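Local atomic coordinates of PKS (Streptomyces albus, PDB entry 4OQJ), a protein that probably acts as a ketosynthase-containing polyketide synthase in oxazolomycin biosynthesis, extending acyl chains by carbon-carbon bond formation on carrier-protein-bound substrates. Residues A[545-553]-A[614-622]. Numbering follows the deposited sequence.
Sequences RPVVELVTG and TAPVVAADR
Two parallel strands of a beta-alpha-beta crossover pair here, V548 with V617 and E549 with V618, at one side of a small three-stranded sheet; the contact's centre lies about 41 Å from the centre of the chain. Three backbone bonds make the pairing: V548 N gives its hydrogen to P616 O at 2.8 Å, V618 N to V548 O, and L550 N to V618 O at 2.7 Å. Beyond L550 the chains part, and water takes over: two waters donate to L550 O, one accepting from A620 N and the other from D621 N.

On one face V548 CG2 meets V617 CG2 methyl to methyl at 3.5 Å. With chi1 at -64°, V548 CG2 lies between the backbone N and the carbonyl carbon, which brings it over P616 O as well as V617. L550 and A619 continue this face, CB to CB at 4.4 Å. The other face joins V547 CG2 to V618 CG2 at 3.8 Å, while V547 CG1 sits 4.0 Å from P616 CG, against the proline ring. R622 folds back along its own segment, its NE giving a nearly straight 2.8 Å bond to A619 O, on a lone pair in the carbonyl plane, the oxygen lying in the guanidinium plane at its edge.

Strand 547-549 is the middle one, bonded on its other side to strand 648-650. The connection from 547-549 to 617-618 is mostly helical, and its last helix, 594-610, packs against L550 and V617. Helix 660-673 touches V548, and helix 627-635 lies against A619 and R622.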
loop_
_atom_site.group_PDB
_atom_site.type_symbol
_atom_site.label_atom_id
_atom_site.label_comp_id
_atom_site.label_asym_id
_atom_site.label_seq_id
_atom_site.Cartn_x
_atom_site.Cartn_y
_atom_site.Cartn_z
ATOM N N ARG A 545 30.013 4.360 -36.075
ATOM C CA ARG A 545 30.212 5.518 -35.210
ATOM C C ARG A 545 31.085 6.526 -35.960
ATOM O O ARG A 545 32.126 6.156 -36.504
ATOM C CB ARG A 545 30.861 5.112 -33.885
ATOM N N PRO A 546 30.664 7.801 -36.004
ATOM C CA PRO A 546 31.349 8.727 -36.904
ATOM C C PRO A 546 32.449 9.520 -36.214
ATOM O O PRO A 546 32.544 9.519 -34.983
ATOM C CB PRO A 546 30.217 9.650 -37.351
ATOM C CG PRO A 546 29.259 9.664 -36.163
ATOM C CD PRO A 546 29.618 8.504 -35.244
ATOM N N VAL A 547 33.276 10.176 -37.014
ATOM C CA VAL A 547 34.282 11.096 -36.506
ATOM C C VAL A 547 33.933 12.480 -37.035
ATOM O O VAL A 547 33.248 12.585 -38.054
ATOM C CB VAL A 547 35.717 10.685 -36.934
ATOM C CG1 VAL A 547 36.013 9.269 -36.486
ATOM C CG2 VAL A 547 35.910 10.801 -38.442
ATOM N N VAL A 548 34.366 13.532 -36.338
ATOM C CA VAL A 548 34.250 14.876 -36.887
ATOM C C VAL A 548 35.586 15.244 -37.489
ATOM O O VAL A 548 36.633 14.989 -36.902
ATOM C CB VAL A 548 33.817 15.932 -35.840
ATOM C CG1 VAL A 548 32.411 15.619 -35.315
ATOM C CG2 VAL A 548 34.800 16.036 -34.701
ATOM N N GLU A 549 35.537 15.827 -38.681
ATOM C CA GLU A 549 36.743 16.149 -39.427
ATOM C C GLU A 549 36.990 17.636 -39.439
ATOM O O GLU A 549 36.138 18.420 -39.858
ATOM C CB GLU A 549 36.643 15.634 -40.855
ATOM C CG GLU A 549 36.460 14.136 -40.933
ATOM C CD GLU A 549 37.020 13.543 -42.208
ATOM O OE1 GLU A 549 37.360 14.316 -43.132
ATOM O OE2 GLU A 549 37.126 12.299 -42.282
ATOM N N LEU A 550 38.163 18.019 -38.961
ATOM C CA LEU A 550 38.593 19.400 -39.028
ATOM C C LEU A 550 39.400 19.558 -40.301
ATOM O O LEU A 550 40.536 19.081 -40.397
ATOM C CB LEU A 550 39.410 19.779 -37.794
ATOM C CG LEU A 550 39.788 21.256 -37.687
ATOM C CD1 LEU A 550 39.830 21.664 -36.233
ATOM C CD2 LEU A 550 41.135 21.508 -38.352
ATOM N N VAL A 551 38.792 20.211 -41.286
ATOM C CA VAL A 551 39.371 20.276 -42.625
ATOM C C VAL A 551 40.113 21.566 -42.860
ATOM O O VAL A 551 39.988 22.516 -42.093
ATOM C CB VAL A 551 38.293 20.148 -43.727
ATOM C CG1 VAL A 551 37.672 18.763 -43.706
ATOM C CG2 VAL A 551 37.215 21.232 -43.571
ATOM N N THR A 552 40.898 21.589 -43.930
ATOM C CA THR A 552 41.356 22.845 -44.495
ATOM C C THR A 552 40.221 23.384 -45.352
ATOM O O THR A 552 39.235 22.689 -45.616
ATOM C CB THR A 552 42.620 22.693 -45.352
ATOM O OG1 THR A 552 42.446 21.594 -46.254
ATOM C CG2 THR A 552 43.842 22.455 -44.477
ATOM N N GLY A 553 40.372 24.618 -45.801
ATOM C CA GLY A 553 39.324 25.286 -46.536
ATOM C C GLY A 553 39.313 26.714 -46.069
ATOM O O GLY A 553 39.827 27.015 -44.995
ATOM N N THR A 614 31.320 12.297 -27.980
ATOM C CA THR A 614 32.556 11.558 -27.768
ATOM C C THR A 614 33.144 11.124 -29.113
ATOM O O THR A 614 34.065 10.310 -29.163
ATOM C CB THR A 614 32.332 10.337 -26.836
ATOM O OG1 THR A 614 31.275 9.505 -27.335
ATOM C CG2 THR A 614 31.968 10.809 -25.437
ATOM N N ALA A 615 32.619 11.699 -30.196
ATOM C CA ALA A 615 33.162 11.488 -31.537
ATOM C C ALA A 615 34.601 12.002 -31.642
ATOM O O ALA A 615 34.870 13.145 -31.287
ATOM C CB ALA A 615 32.300 12.181 -32.562
ATOM N N PRO A 616 35.528 11.169 -32.142
ATOM C CA PRO A 616 36.895 11.664 -32.347
ATOM C C PRO A 616 36.972 12.838 -33.314
ATOM O O PRO A 616 36.219 12.902 -34.291
ATOM C CB PRO A 616 37.634 10.450 -32.930
ATOM C CG PRO A 616 36.836 9.277 -32.529
ATOM C CD PRO A 616 35.407 9.731 -32.446
ATOM N N VAL A 617 37.878 13.761 -33.014
ATOM C CA VAL A 617 38.222 14.840 -33.914
ATOM C C VAL A 617 39.409 14.391 -34.746
ATOM O O VAL A 617 40.457 14.048 -34.198
ATOM C CB VAL A 617 38.570 16.141 -33.157
ATOM C CG1 VAL A 617 39.022 17.232 -34.121
ATOM C CG2 VAL A 617 37.374 16.619 -32.340
ATOM N N VAL A 618 39.237 14.389 -36.067
ATOM C CA VAL A 618 40.330 14.114 -37.002
ATOM C C VAL A 618 40.813 15.406 -37.664
ATOM O O VAL A 618 40.041 16.125 -38.313
ATOM C CB VAL A 618 39.899 13.107 -38.089
ATOM C CG1 VAL A 618 41.050 12.819 -39.062
ATOM C CG2 VAL A 618 39.429 11.819 -37.450
ATOM N N ALA A 619 42.093 15.700 -37.481
ATOM C CA ALA A 619 42.754 16.810 -38.159
ATOM C C ALA A 619 43.914 16.259 -38.988
ATOM O O ALA A 619 45.043 16.157 -38.500
ATOM C CB ALA A 619 43.255 17.845 -37.153
ATOM N N ALA A 620 43.629 15.918 -40.241
ATOM C CA ALA A 620 44.565 15.155 -41.070
ATOM C C ALA A 620 45.646 16.011 -41.744
ATOM O O ALA A 620 46.713 15.501 -42.084
ATOM C CB ALA A 620 43.793 14.383 -42.117
ATOM N N ASP A 621 45.372 17.304 -41.918
ATOM C CA ASP A 621 46.271 18.213 -42.626
ATOM C C ASP A 621 46.545 19.478 -41.805
ATOM O O ASP A 621 45.777 20.442 -41.859
ATOM C CB ASP A 621 45.673 18.586 -43.985
ATOM C CG ASP A 621 46.537 19.573 -44.758
ATOM O OD1 ASP A 621 47.757 19.647 -44.489
ATOM O OD2 ASP A 621 45.996 20.275 -45.639
ATOM N N ARG A 622 47.654 19.479 -41.069
ATOM C CA ARG A 622 47.946 20.532 -40.098
ATOM C C ARG A 622 49.100 21.443 -40.527
ATOM O O ARG A 622 49.644 22.187 -39.708
ATOM C CB ARG A 622 48.277 19.904 -38.740
ATOM C CG ARG A 622 47.325 18.781 -38.331
ATOM C CD ARG A 622 47.574 18.331 -36.902
ATOM N NE ARG A 622 46.750 17.182 -36.539
ATOM C CZ ARG A 622 46.674 16.680 -35.312
ATOM N NH1 ARG A 622 47.361 17.234 -34.320
ATOM N NH2 ARG A 622 45.901 15.632 -35.068
HETATM O O HOH W 1 43.238 18.922 -40.756
HETATM O O HOH W 2 40.999 16.340 -41.505
#